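Local coordinates for YchF GTP-binding protein (Schizosaccharomyces pombe, PDB 1NI3) that hydrolyses ATP, and GTP less efficiently, as a monomeric magnesium-dependent member of the Obg family, and negatively regulates the G2/M transition of the cell cycle, at residues Asp91-Thr96 and Asn107-His112; Asn19-Gly24 and Ala115-Tyr120; Glu75-Lys80 and Cys313-Val318; Glu348-Gln353 and Gly368-Lys373; Val122-Asp127 and Gly136-Ile141. One frame throughout, in Å; residues are numbered along the deposited sequence.

Interaction 1 of 5, residues Asp91-Thr96 and Asn107-His112; sequences DIAGLT and NAFLSH
Ile92 meets Phe109 with its CG2 methyl, which lies over one face of the phenyl ring, displaced from the centre toward the rim. CG1 is anti to the carbonyl carbon (chi1 -51°), which leaves CG2 anti to the backbone N and facing the ring, and the two side chains cross at about a right angle. The other branch ends in CD1, which comes to 4.2 Å from the carbonyl O of His112. Ala93 CA lies in the plane of the Phe109 ring, at its edge; Ala93 N comes obliquely to 3.4 Å from Phe109 CE1, and CB reaches the same CE1 at 4.1 Å. The Ala93 side chain also touches Lys33 of helix 33-42, a predicted ATP-binding residue. Leu95 turns to the imidazole of His112, with CB above the middle of the ring, 3.9 Å from its centroid and almost exactly on the normal. Its carbonyl O is close to His112 NE2 as well, but the angle is too poor for a hydrogen bond. Thr96 then brings CG2 to the rim of the same imidazole, near its plane, 3.4 Å from His112 CD2, the two side chains meeting tip to tip. Its OG1 makes a weak hydrogen bond back to Ile92 O, tying together the turn that carries these residues. The same methyl of Thr96 also approaches Ala108 CB at 4.1 Å. The sequence Asp-Ile-Ala-Gly following strand 81-90 is the DxxG (G3) motif of P-loop GTPases, and its packing on helix 107-113 is consistent with the switch II region of such GTPases.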
# COMPACT_ATOMS: atom_id res chain seq x y z
N ASP A 91 6.48 -3.60 -10.10
CA ASP A 91 7.89 -3.93 -10.14
C ASP A 91 8.65 -2.76 -10.77
O ASP A 91 9.05 -2.80 -11.93
CB ASP A 91 8.08 -5.20 -10.97
CG ASP A 91 9.54 -5.53 -11.18
OD1 ASP A 91 10.33 -5.31 -10.23
OD2 ASP A 91 9.89 -6.01 -12.28
N ILE A 92 8.83 -1.72 -9.97
CA ILE A 92 9.53 -0.51 -10.39
C ILE A 92 10.80 -0.85 -11.18
O ILE A 92 10.99 -0.36 -12.30
CB ILE A 92 9.91 0.34 -9.16
CG1 ILE A 92 8.67 0.55 -8.29
CG2 ILE A 92 10.50 1.67 -9.62
CD1 ILE A 92 7.53 1.23 -9.01
N ALA A 93 11.66 -1.68 -10.61
CA ALA A 93 12.89 -2.07 -11.30
C ALA A 93 12.57 -2.57 -12.70
O ALA A 93 13.14 -2.09 -13.68
CB ALA A 93 13.62 -3.13 -10.52
N GLY A 94 11.66 -3.52 -12.81
CA GLY A 94 11.30 -4.05 -14.11
C GLY A 94 10.85 -3.01 -15.12
O GLY A 94 10.99 -3.22 -16.32
N LEU A 95 10.30 -1.89 -14.64
CA LEU A 95 9.80 -0.83 -15.52
C LEU A 95 10.88 0.11 -16.02
O LEU A 95 10.57 1.15 -16.60
CB LEU A 95 8.74 0.01 -14.80
CG LEU A 95 7.41 -0.70 -14.58
CD1 LEU A 95 6.59 0.07 -13.56
CD2 LEU A 95 6.68 -0.84 -15.90
N THR A 96 12.13 -0.26 -15.81
CA THR A 96 13.25 0.55 -16.26
C THR A 96 14.49 -0.31 -16.23
O THR A 96 15.10 -0.47 -15.18
CB THR A 96 13.48 1.77 -15.36
OG1 THR A 96 12.94 1.53 -14.05
CG2 THR A 96 12.85 3.01 -15.95
N ASN A 107 17.03 8.91 -11.25
CA ASN A 107 15.90 9.73 -11.65
C ASN A 107 14.86 8.95 -12.42
O ASN A 107 13.67 9.25 -12.34
CB ASN A 107 16.40 10.90 -12.49
CG ASN A 107 15.97 12.23 -11.94
OD1 ASN A 107 14.79 12.57 -11.95
ND2 ASN A 107 16.94 13.01 -11.45
N ALA A 108 15.29 7.96 -13.17
CA ALA A 108 14.35 7.16 -13.95
C ALA A 108 13.51 6.30 -13.01
O ALA A 108 12.28 6.33 -13.05
CB ALA A 108 15.09 6.29 -14.94
N PHE A 109 14.21 5.52 -12.18
CA PHE A 109 13.58 4.64 -11.21
C PHE A 109 12.52 5.44 -10.46
O PHE A 109 11.38 5.02 -10.33
CB PHE A 109 14.61 4.12 -10.22
CG PHE A 109 14.11 3.01 -9.36
CD1 PHE A 109 13.99 1.72 -9.87
CD2 PHE A 109 13.71 3.24 -8.05
CE1 PHE A 109 13.49 0.68 -9.09
CE2 PHE A 109 13.21 2.21 -7.26
CZ PHE A 109 13.09 0.92 -7.79
N LEU A 110 12.92 6.60 -9.97
CA LEU A 110 11.98 7.44 -9.26
C LEU A 110 10.83 7.91 -10.13
O LEU A 110 9.69 7.95 -9.67
CB LEU A 110 12.70 8.65 -8.66
CG LEU A 110 13.59 8.34 -7.46
CD1 LEU A 110 14.22 9.62 -6.97
CD2 LEU A 110 12.77 7.69 -6.36
N SER A 111 11.09 8.27 -11.38
CA SER A 111 9.99 8.74 -12.23
C SER A 111 8.80 7.78 -12.26
O SER A 111 7.67 8.19 -12.48
CB SER A 111 10.48 9.03 -13.67
OG SER A 111 10.59 7.84 -14.44
N HIS A 112 9.06 6.50 -12.00
CA HIS A 112 8.02 5.46 -11.97
C HIS A 112 7.40 5.30 -10.60
O HIS A 112 6.24 4.94 -10.46
CB HIS A 112 8.60 4.12 -12.39
CG HIS A 112 8.74 3.97 -13.87
ND1 HIS A 112 7.66 3.93 -14.71
CD2 HIS A 112 9.84 3.90 -14.65
CE1 HIS A 112 8.08 3.85 -15.96
NE2 HIS A 112 9.40 3.83 -15.95

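Interaction 2 of 5, residues Asn19-Gly24 and Ala115-Tyr120; sequences NNLKTG and AVDAIY
Tyr120 presents the CD2-CE2 side of its ring to Thr23 OG1, which comes in obliquely, 3.2 Å from CE2, and Gly24 O also approaches the ring at a slant. The polar ends of this pair are satisfied elsewhere: Thr23 OG1 bonds to Thr88 O of strand 81-90, and Tyr120 OH to Ile297 O. The second flat group, the carboxylate of Asp117, is met at OD2 on its anti side by Lys22 N, from 27° out of the plane; its OD1 forms a salt bridge with Arg16, and Leu21 CD2 rests nearby. These groups belong to or adjoin neighbouring parallel strands, 22-27 and 118-124, in the core of the P-loop NTPase fold, where the first strand leads into the nucleotide-binding loop. The strands run in the same direction with a 33° angle between their axes. Gly24 links to both sides of Ile119, giving its N to Ala118 O at 3.0 Å and accepting Tyr120 N on its O at 3.0 Å. Val116 CG2 packs against the backbone between Thr23 and Gly24. Lys22 O accepts Asp117 N at 2.8 Å and, more weakly, Ala118 N. The bond from Lys22 N to Asp117 OD2 is 3.0 Å long and nearly straight, at 173° about the hydrogen.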
# COMPACT_ATOMS: atom_id res chain seq x y z
N ASN A 19 -9.89 5.08 -5.13
CA ASN A 19 -9.86 3.72 -4.61
C ASN A 19 -8.75 2.91 -5.26
O ASN A 19 -8.08 2.15 -4.57
CB ASN A 19 -11.19 3.01 -4.84
CG ASN A 19 -12.37 3.80 -4.31
OD1 ASN A 19 -12.47 4.08 -3.11
ND2 ASN A 19 -13.28 4.17 -5.20
N ASN A 20 -8.57 3.06 -6.56
CA ASN A 20 -7.52 2.30 -7.24
C ASN A 20 -6.13 2.86 -6.95
O ASN A 20 -5.50 3.44 -7.83
CB ASN A 20 -7.77 2.29 -8.74
CG ASN A 20 -8.10 3.66 -9.25
OD1 ASN A 20 -9.25 4.09 -9.18
ND2 ASN A 20 -7.09 4.37 -9.74
N LEU A 21 -5.66 2.68 -5.72
CA LEU A 21 -4.34 3.13 -5.29
C LEU A 21 -3.41 1.93 -5.49
O LEU A 21 -3.84 0.78 -5.37
CB LEU A 21 -4.38 3.50 -3.80
CG LEU A 21 -5.41 4.57 -3.45
CD1 LEU A 21 -5.48 4.85 -1.94
CD2 LEU A 21 -5.00 5.81 -4.20
N LYS A 22 -2.14 2.17 -5.82
CA LYS A 22 -1.21 1.06 -6.04
C LYS A 22 0.09 1.20 -5.23
O LYS A 22 0.40 2.27 -4.72
CB LYS A 22 -0.90 0.95 -7.54
CG LYS A 22 -0.47 2.26 -8.18
CD LYS A 22 -0.60 2.28 -9.71
CE LYS A 22 -2.07 2.31 -10.17
NZ LYS A 22 -2.84 1.10 -9.76
N THR A 23 0.83 0.10 -5.09
CA THR A 23 2.09 0.10 -4.36
C THR A 23 3.18 -0.38 -5.31
O THR A 23 2.91 -1.22 -6.19
CB THR A 23 2.07 -0.88 -3.17
OG1 THR A 23 2.08 -2.23 -3.66
CG2 THR A 23 0.83 -0.69 -2.33
N GLY A 24 4.39 0.13 -5.15
CA GLY A 24 5.50 -0.27 -6.01
C GLY A 24 6.64 -0.76 -5.15
O GLY A 24 6.79 -0.31 -4.02
N ALA A 115 4.38 7.32 -9.78
CA ALA A 115 3.07 6.88 -10.23
C ALA A 115 2.44 5.91 -9.25
O ALA A 115 1.36 5.36 -9.50
CB ALA A 115 3.19 6.22 -11.59
N VAL A 116 3.09 5.72 -8.12
CA VAL A 116 2.62 4.78 -7.11
C VAL A 116 2.15 5.52 -5.84
O VAL A 116 2.32 6.74 -5.73
CB VAL A 116 3.77 3.76 -6.84
CG1 VAL A 116 4.28 3.84 -5.41
CG2 VAL A 116 3.32 2.37 -7.22
N ASP A 117 1.53 4.82 -4.88
CA ASP A 117 1.02 5.48 -3.67
C ASP A 117 1.56 4.95 -2.34
O ASP A 117 1.42 5.61 -1.31
CB ASP A 117 -0.50 5.38 -3.67
CG ASP A 117 -1.10 5.87 -4.95
OD1 ASP A 117 -1.38 7.09 -5.04
OD2 ASP A 117 -1.27 5.04 -5.87
N ALA A 118 2.14 3.75 -2.36
CA ALA A 118 2.73 3.12 -1.18
C ALA A 118 3.97 2.34 -1.59
O ALA A 118 3.92 1.51 -2.51
CB ALA A 118 1.70 2.21 -0.52
N ILE A 119 5.07 2.61 -0.90
CA ILE A 119 6.34 1.97 -1.19
C ILE A 119 6.68 0.75 -0.34
O ILE A 119 6.50 0.74 0.88
CB ILE A 119 7.49 2.99 -1.03
CG1 ILE A 119 7.55 3.90 -2.25
CG2 ILE A 119 8.82 2.29 -0.86
CD1 ILE A 119 8.69 4.83 -2.22
N TYR A 120 7.17 -0.27 -1.02
CA TYR A 120 7.60 -1.50 -0.37
C TYR A 120 9.12 -1.46 -0.47
O TYR A 120 9.67 -1.82 -1.51
CB TYR A 120 7.08 -2.70 -1.14
CG TYR A 120 5.71 -3.15 -0.69
CD1 TYR A 120 5.48 -3.48 0.63
CD2 TYR A 120 4.67 -3.31 -1.60
CE1 TYR A 120 4.27 -3.98 1.05
CE2 TYR A 120 3.43 -3.81 -1.20
CZ TYR A 120 3.24 -4.14 0.13
OH TYR A 120 2.05 -4.66 0.56

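Interaction 3 of 5, residues Glu75-Lys80 and Cys313-Val318; sequences EAYKPK and CGEDEV
Tyr77 begins its contact at CB, which touches Val318 CG2 at 4.0 Å. CG is anti to the carbonyl carbon (chi1 -73°), and from there the ring extends beneath Cys313. Cys313 CB lies over the centre of one face, 3.4 Å from the ring centroid. Along one flank CD2 has Gly314 N at 3.5 Å, and on the other CE1 has Cys313 SG at 4.1 Å, a sulfur-aromatic contact in which the sulfur also stands over the face. CZ is the ring atom nearest Cys313 CB, and OH at the tip is still 3.9 Å from that same CB. Beyond the helix end, Pro79 sets its ring obliquely against Val318 CG2, and its CA points a C-H at Glu315 O, 3.2 Å away. A water donates to both Ala76 O and Glu315 OE2, bridging the segments. Lys80 lies alongside Asp316, pointing the same way, with a long salt bridge from NZ to OD1 at 3.7 Å. The end of helix 68-77 and the loop after it, from the OBG-type G region, thus pack on the turn of an antiparallel hairpin of the TGS region, 307-312 with 317-324, beside the parallel pairing of 81-90 with 317-324 that joins the two regions in one mixed sheet.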
# COMPACT_ATOMS: atom_id res chain seq x y z
N GLU A 75 -17.70 -19.59 2.00
CA GLU A 75 -18.16 -20.88 2.52
C GLU A 75 -19.64 -20.91 2.82
O GLU A 75 -20.30 -21.93 2.64
CB GLU A 75 -17.37 -21.28 3.77
CG GLU A 75 -15.93 -21.63 3.46
CD GLU A 75 -15.80 -22.42 2.16
OE1 GLU A 75 -16.36 -23.54 2.08
OE2 GLU A 75 -15.13 -21.93 1.21
N ALA A 76 -20.15 -19.77 3.28
CA ALA A 76 -21.54 -19.59 3.64
C ALA A 76 -22.50 -19.57 2.46
O ALA A 76 -23.59 -20.15 2.54
CB ALA A 76 -21.67 -18.31 4.44
N TYR A 77 -22.12 -18.90 1.38
CA TYR A 77 -22.98 -18.81 0.20
C TYR A 77 -22.57 -19.83 -0.83
O TYR A 77 -23.38 -20.22 -1.68
CB TYR A 77 -22.91 -17.43 -0.46
CG TYR A 77 -23.62 -16.33 0.28
CD1 TYR A 77 -23.14 -15.87 1.51
CD2 TYR A 77 -24.78 -15.76 -0.23
CE1 TYR A 77 -23.81 -14.87 2.21
CE2 TYR A 77 -25.44 -14.75 0.46
CZ TYR A 77 -24.95 -14.31 1.68
OH TYR A 77 -25.62 -13.34 2.38
N LYS A 78 -21.31 -20.25 -0.77
CA LYS A 78 -20.78 -21.22 -1.73
C LYS A 78 -21.23 -20.84 -3.13
O LYS A 78 -22.04 -21.52 -3.74
CB LYS A 78 -21.27 -22.61 -1.38
CG LYS A 78 -20.82 -23.06 -0.01
CD LYS A 78 -21.06 -24.53 0.19
CE LYS A 78 -20.76 -24.93 1.61
NZ LYS A 78 -19.40 -24.49 2.02
N PRO A 79 -20.71 -19.72 -3.65
CA PRO A 79 -21.04 -19.22 -4.99
C PRO A 79 -20.22 -19.87 -6.10
O PRO A 79 -19.12 -20.38 -5.86
CB PRO A 79 -20.73 -17.74 -4.87
CG PRO A 79 -19.47 -17.78 -4.06
CD PRO A 79 -19.82 -18.77 -2.96
N LYS A 80 -20.77 -19.84 -7.31
CA LYS A 80 -20.10 -20.40 -8.47
C LYS A 80 -18.81 -19.63 -8.69
O LYS A 80 -17.81 -20.19 -9.13
CB LYS A 80 -20.98 -20.21 -9.72
CG LYS A 80 -22.33 -20.88 -9.64
CD LYS A 80 -23.17 -20.65 -10.90
CE LYS A 80 -24.49 -21.39 -10.78
NZ LYS A 80 -25.34 -21.26 -12.00
N CYS A 313 -22.68 -10.58 -1.76
CA CYS A 313 -22.86 -12.03 -1.77
C CYS A 313 -24.12 -12.48 -2.50
O CYS A 313 -25.12 -11.76 -2.59
CB CYS A 313 -22.88 -12.53 -0.34
SG CYS A 313 -21.55 -11.84 0.62
N GLY A 314 -24.06 -13.70 -3.01
CA GLY A 314 -25.17 -14.28 -3.74
C GLY A 314 -24.82 -15.67 -4.23
O GLY A 314 -23.67 -15.92 -4.58
N GLU A 315 -25.80 -16.56 -4.26
CA GLU A 315 -25.57 -17.92 -4.71
C GLU A 315 -24.72 -17.97 -5.98
O GLU A 315 -23.97 -18.91 -6.20
CB GLU A 315 -26.90 -18.65 -4.92
CG GLU A 315 -27.80 -18.66 -3.68
CD GLU A 315 -27.17 -19.35 -2.48
OE1 GLU A 315 -26.81 -20.55 -2.60
OE2 GLU A 315 -27.04 -18.71 -1.41
N ASP A 316 -24.85 -16.95 -6.81
CA ASP A 316 -24.05 -16.92 -8.03
C ASP A 316 -22.63 -16.44 -7.77
O ASP A 316 -21.66 -17.11 -8.14
CB ASP A 316 -24.68 -16.02 -9.10
CG ASP A 316 -25.68 -16.77 -9.98
OD1 ASP A 316 -25.33 -17.87 -10.46
OD2 ASP A 316 -26.80 -16.26 -10.18
N GLU A 317 -22.49 -15.30 -7.11
CA GLU A 317 -21.15 -14.79 -6.86
C GLU A 317 -20.97 -14.04 -5.55
O GLU A 317 -21.90 -13.46 -5.00
CB GLU A 317 -20.74 -13.88 -8.01
CG GLU A 317 -19.32 -13.34 -7.95
CD GLU A 317 -19.08 -12.26 -8.98
OE1 GLU A 317 -19.55 -11.11 -8.78
OE2 GLU A 317 -18.44 -12.56 -10.01
N VAL A 318 -19.74 -14.07 -5.06
CA VAL A 318 -19.38 -13.38 -3.84
C VAL A 318 -18.15 -12.55 -4.18
O VAL A 318 -17.09 -13.10 -4.46
CB VAL A 318 -19.05 -14.37 -2.73
CG1 VAL A 318 -18.48 -13.62 -1.53
CG2 VAL A 318 -20.28 -15.15 -2.36
O HOH W 1 -25.95 -19.20 1.18

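Interaction 4 of 5, residues Glu348-Gln353 and Gly368-Lys373; sequences EIMHYQ and GKYLTK
Glu348 and Thr372 face each other as an antiparallel non-hydrogen-bonded pair, their CA atoms 4.7 Å apart. One step on, Ile349 N donates to Leu371 O at 3.2 Å, a bent bond with the donor standing above the carbonyl plane. The touching parts run 125° apart, so the chains diverge from strict antiparallel alignment, and Ile349 O makes no hydrogen bond with Leu371 N because the angle is poor. The main side-chain link is Tyr370 OH donating to Glu348 OE1 at 2.7 Å, on the anti lone pair of that oxygen. With CG anti to the backbone N (chi1 -169°), the Tyr370 ring is carried toward Glu348, whose OE1 lies at the ring edge, in its plane, with the carboxylate turned 50° from the ring. Glu348 CG packs obliquely on Tyr370 CE2, while His386 ND1 supplies a weak second bond to OE1. The Glu348-Thr372 pairing belongs to the three-stranded antiparallel sheet of the TGS region, a ubiquitin-like family, with strand 346-350 in the middle between 372-374 and 384-386. Selenomethionine Met350 brings SE to the edge of the Tyr370 ring, 4.0 Å from CD1, a Met-aromatic contact; Arg365 makes a cation-pi contact with the same ring. His351, the N-cap of helix 352-358, has Leu371 CD1 over one face of its imidazole, offset toward the rim, 4.0 Å from NE2. Lys373 CD rests against Ile349 CB at 4.1 Å.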
# COMPACT_ATOMS: atom_id res chain seq x y z
N GLU A 348 -29.27 -1.49 0.79
CA GLU A 348 -29.47 -2.50 1.82
C GLU A 348 -28.15 -3.05 2.34
O GLU A 348 -27.45 -3.77 1.62
CB GLU A 348 -30.37 -3.62 1.28
CG GLU A 348 -31.86 -3.32 1.42
CD GLU A 348 -32.67 -3.76 0.22
OE1 GLU A 348 -32.62 -4.96 -0.13
OE2 GLU A 348 -33.36 -2.91 -0.37
N ILE A 349 -27.83 -2.71 3.58
CA ILE A 349 -26.60 -3.13 4.24
C ILE A 349 -26.86 -4.23 5.26
O ILE A 349 -27.93 -4.31 5.86
CB ILE A 349 -25.91 -1.94 4.96
CG1 ILE A 349 -24.88 -1.30 4.03
CG2 ILE A 349 -25.23 -2.40 6.24
CD1 ILE A 349 -25.48 -0.69 2.77
N MSE A 350 -25.85 -5.06 5.48
CA MSE A 350 -25.97 -6.16 6.42
C MSE A 350 -24.57 -6.38 7.01
O MSE A 350 -23.77 -7.14 6.47
CB MSE A 350 -26.51 -7.37 5.65
CG MSE A 350 -26.81 -8.62 6.45
SE MSE A 350 -27.81 -9.98 5.44
CE MSE A 350 -27.19 -9.64 3.64
N HIS A 351 -24.29 -5.68 8.10
CA HIS A 351 -22.99 -5.75 8.78
C HIS A 351 -22.51 -7.18 8.91
O HIS A 351 -23.25 -8.05 9.36
CB HIS A 351 -23.06 -5.11 10.17
CG HIS A 351 -23.33 -3.64 10.14
ND1 HIS A 351 -23.46 -2.93 8.97
CD2 HIS A 351 -23.48 -2.73 11.14
CE1 HIS A 351 -23.68 -1.65 9.24
NE2 HIS A 351 -23.70 -1.51 10.56
N TYR A 352 -21.26 -7.41 8.54
CA TYR A 352 -20.68 -8.74 8.59
C TYR A 352 -20.99 -9.45 9.90
O TYR A 352 -21.38 -10.63 9.90
CB TYR A 352 -19.17 -8.66 8.40
CG TYR A 352 -18.51 -10.00 8.52
CD1 TYR A 352 -18.66 -10.98 7.53
CD2 TYR A 352 -17.76 -10.32 9.65
CE1 TYR A 352 -18.08 -12.24 7.67
CE2 TYR A 352 -17.18 -11.57 9.79
CZ TYR A 352 -17.34 -12.53 8.80
OH TYR A 352 -16.78 -13.78 8.97
N GLN A 353 -20.83 -8.75 11.02
CA GLN A 353 -21.08 -9.35 12.32
C GLN A 353 -22.49 -9.93 12.47
O GLN A 353 -22.67 -11.02 13.02
CB GLN A 353 -20.83 -8.33 13.43
CG GLN A 353 -20.68 -8.97 14.80
CD GLN A 353 -19.69 -10.11 14.78
OE1 GLN A 353 -20.06 -11.25 14.49
NE2 GLN A 353 -18.43 -9.81 15.06
N GLY A 368 -34.32 -7.69 12.32
CA GLY A 368 -34.18 -6.29 11.96
C GLY A 368 -32.80 -5.90 11.45
O GLY A 368 -32.62 -4.79 10.91
N LYS A 369 -31.83 -6.79 11.60
CA LYS A 369 -30.47 -6.54 11.17
C LYS A 369 -30.30 -6.39 9.66
O LYS A 369 -29.18 -6.38 9.16
CB LYS A 369 -29.54 -7.64 11.70
CG LYS A 369 -28.89 -7.28 13.03
CD LYS A 369 -29.91 -6.80 14.06
CE LYS A 369 -29.25 -5.96 15.18
NZ LYS A 369 -28.21 -6.69 16.00
N TYR A 370 -31.40 -6.27 8.92
CA TYR A 370 -31.27 -6.06 7.48
C TYR A 370 -31.48 -4.58 7.25
O TYR A 370 -32.42 -4.16 6.57
CB TYR A 370 -32.30 -6.85 6.69
CG TYR A 370 -32.02 -6.88 5.20
CD1 TYR A 370 -31.06 -7.73 4.65
CD2 TYR A 370 -32.76 -6.09 4.32
CE1 TYR A 370 -30.86 -7.80 3.28
CE2 TYR A 370 -32.56 -6.14 2.94
CZ TYR A 370 -31.62 -7.00 2.42
OH TYR A 370 -31.46 -7.09 1.06
N LEU A 371 -30.60 -3.80 7.85
CA LEU A 371 -30.63 -2.34 7.78
C LEU A 371 -30.81 -1.74 6.38
O LEU A 371 -30.49 -2.36 5.37
CB LEU A 371 -29.35 -1.80 8.40
CG LEU A 371 -28.90 -2.52 9.69
CD1 LEU A 371 -27.65 -1.85 10.24
CD2 LEU A 371 -30.02 -2.50 10.74
N THR A 372 -31.32 -0.51 6.34
CA THR A 372 -31.52 0.21 5.08
C THR A 372 -30.87 1.58 5.20
O THR A 372 -31.39 2.46 5.87
CB THR A 372 -33.01 0.45 4.75
OG1 THR A 372 -33.66 -0.80 4.55
CG2 THR A 372 -33.13 1.30 3.48
N LYS A 373 -29.73 1.75 4.53
CA LYS A 373 -29.03 3.02 4.60
C LYS A 373 -29.24 3.93 3.40
O LYS A 373 -29.54 3.46 2.30
CB LYS A 373 -27.53 2.80 4.84
CG LYS A 373 -27.18 2.64 6.31
CD LYS A 373 -27.61 1.29 6.85
CE LYS A 373 -27.74 1.35 8.36
NZ LYS A 373 -26.62 2.12 8.98

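Interaction 5 of 5, residues Val122-Asp127 and Gly136-Ile141; sequences VVRAFD and GDVDPI
Val138 stands across Arg124 at about a right angle, touching it with one branch: CG1, anti to the backbone N (chi1 178°), lies 3.8 Å from Arg124 NE and 4.0 Å from CD. The arginine chain is extended from CG to NE, and its guanidinium is held chiefly by Phe126 of its own segment. NE donates to Phe126 O at 2.7 Å with an N-H...O angle of 160°; the oxygen lies close to the guanidinium plane, while NE sits above the plane of the carbonyl. The Phe126 ring comes against a face of the same group: its CZ is 3.3 Å above the guanidinium plane, offset toward the rim. Val138 CG1 also reaches Phe126 O, at 3.7 Å. Strand 118-124 and helix 140-168 belong to the alternating strand and helix pattern of the P-loop fold, and here Val123 and Arg124 of the strand meet the start of the helix, where Asp139 is the N-cap residue and its OD2 accepts a weak bond from Arg142 N. Pro140, in the first turn, places CB 3.2 Å from Arg124 O. The same carbon meets Val123 CG1 at 3.9 Å, those two side chains again crossing at about a right angle. Arg124 NH1 makes a weak hydrogen bond to Asn30 O, part of the predicted ATP site.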
# COMPACT_ATOMS: atom_id res chain seq x y z
N VAL A 122 12.57 -2.89 0.13
CA VAL A 122 13.30 -4.11 0.45
C VAL A 122 14.70 -3.89 1.05
O VAL A 122 15.63 -3.52 0.33
CB VAL A 122 13.47 -4.97 -0.79
CG1 VAL A 122 14.15 -6.26 -0.42
CG2 VAL A 122 12.12 -5.22 -1.43
N VAL A 123 14.84 -4.14 2.34
CA VAL A 123 16.12 -3.98 3.03
C VAL A 123 16.89 -5.30 3.00
O VAL A 123 16.35 -6.36 3.33
CB VAL A 123 15.93 -3.53 4.50
CG1 VAL A 123 17.28 -3.34 5.17
CG2 VAL A 123 15.13 -2.24 4.55
N ARG A 124 18.17 -5.25 2.62
CA ARG A 124 18.99 -6.45 2.56
C ARG A 124 19.65 -6.79 3.89
O ARG A 124 20.28 -5.94 4.51
CB ARG A 124 20.05 -6.31 1.48
CG ARG A 124 21.03 -7.46 1.43
CD ARG A 124 21.87 -7.38 0.17
NE ARG A 124 22.71 -8.56 0.01
CZ ARG A 124 23.35 -8.86 -1.11
NH1 ARG A 124 23.24 -8.07 -2.17
NH2 ARG A 124 24.10 -9.95 -1.18
N ALA A 125 19.50 -8.04 4.30
CA ALA A 125 20.06 -8.52 5.56
C ALA A 125 20.72 -9.87 5.30
O ALA A 125 20.78 -10.73 6.17
CB ALA A 125 18.97 -8.69 6.59
N PHE A 126 21.22 -10.05 4.08
CA PHE A 126 21.89 -11.27 3.73
C PHE A 126 23.14 -10.86 2.98
O PHE A 126 23.22 -9.76 2.43
CB PHE A 126 20.99 -12.12 2.85
CG PHE A 126 20.69 -11.51 1.51
CD1 PHE A 126 21.48 -11.81 0.41
CD2 PHE A 126 19.61 -10.66 1.35
CE1 PHE A 126 21.19 -11.24 -0.83
CE2 PHE A 126 19.33 -10.10 0.11
CZ PHE A 126 20.12 -10.40 -0.98
N ASP A 127 24.12 -11.75 2.96
CA ASP A 127 25.39 -11.50 2.27
C ASP A 127 25.91 -12.73 1.53
O ASP A 127 27.07 -12.79 1.15
CB ASP A 127 26.44 -10.97 3.28
CG ASP A 127 26.36 -11.67 4.64
OD1 ASP A 127 27.07 -11.23 5.57
OD2 ASP A 127 25.60 -12.66 4.77
N GLY A 136 32.17 -4.57 5.69
CA GLY A 136 31.74 -3.20 5.49
C GLY A 136 31.17 -3.04 4.09
O GLY A 136 30.65 -1.98 3.73
N ASP A 137 31.27 -4.11 3.30
CA ASP A 137 30.77 -4.11 1.93
C ASP A 137 29.25 -4.01 1.93
O ASP A 137 28.68 -2.98 1.56
CB ASP A 137 31.20 -5.40 1.21
CG ASP A 137 30.83 -5.40 -0.26
OD1 ASP A 137 29.63 -5.22 -0.58
OD2 ASP A 137 31.74 -5.59 -1.11
N VAL A 138 28.60 -5.09 2.33
CA VAL A 138 27.14 -5.14 2.38
C VAL A 138 26.62 -4.60 3.70
O VAL A 138 26.54 -5.32 4.70
CB VAL A 138 26.63 -6.58 2.19
CG1 VAL A 138 25.11 -6.61 2.30
CG2 VAL A 138 27.08 -7.11 0.84
N ASP A 139 26.25 -3.32 3.70
CA ASP A 139 25.74 -2.66 4.89
C ASP A 139 24.37 -2.04 4.62
O ASP A 139 24.25 -1.08 3.87
CB ASP A 139 26.71 -1.57 5.34
CG ASP A 139 26.13 -0.67 6.41
OD1 ASP A 139 25.51 -1.20 7.35
OD2 ASP A 139 26.30 0.56 6.31
N PRO A 140 23.31 -2.60 5.22
CA PRO A 140 21.94 -2.11 5.04
C PRO A 140 21.75 -0.68 5.54
O PRO A 140 21.25 0.17 4.81
CB PRO A 140 21.11 -3.12 5.84
CG PRO A 140 22.02 -3.46 6.96
CD PRO A 140 23.35 -3.65 6.25
N ILE A 141 22.16 -0.44 6.78
CA ILE A 141 22.05 0.89 7.37
C ILE A 141 22.48 1.98 6.40
O ILE A 141 21.81 3.01 6.29
CB ILE A 141 22.89 0.99 8.65
CG1 ILE A 141 22.35 0.03 9.72
CG2 ILE A 141 22.89 2.42 9.17
CD1 ILE A 141 22.67 -1.43 9.46

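In the fold
Interactions 1, 2 and 5 lie within the G domain. Interactions 1 and 2, with centres 13 Å apart, touch through Ile92 CD1 and Gly24 CA at 3.9 Å; interactions 2 and 5 share strand 118-124, their centres 25 Å apart. Two of these contacts border the predicted ATP site: the Ala93 side chain is about 4 Å from that of Lys33, and the Arg124 side chain about 4 Å from that of Val31. A bound sulfate, probably from the crystallisation liquor, lies about 6 Å from the Ala93 side chain. Interactions 3 and 4 form a second group toward the TGS region, centres 18 Å apart, where Tyr77 OH meets Met350 CE at 4.2 Å. Interaction 3 reaches the same mixed sheet as interaction 2, with about 17 Å between nearest atoms.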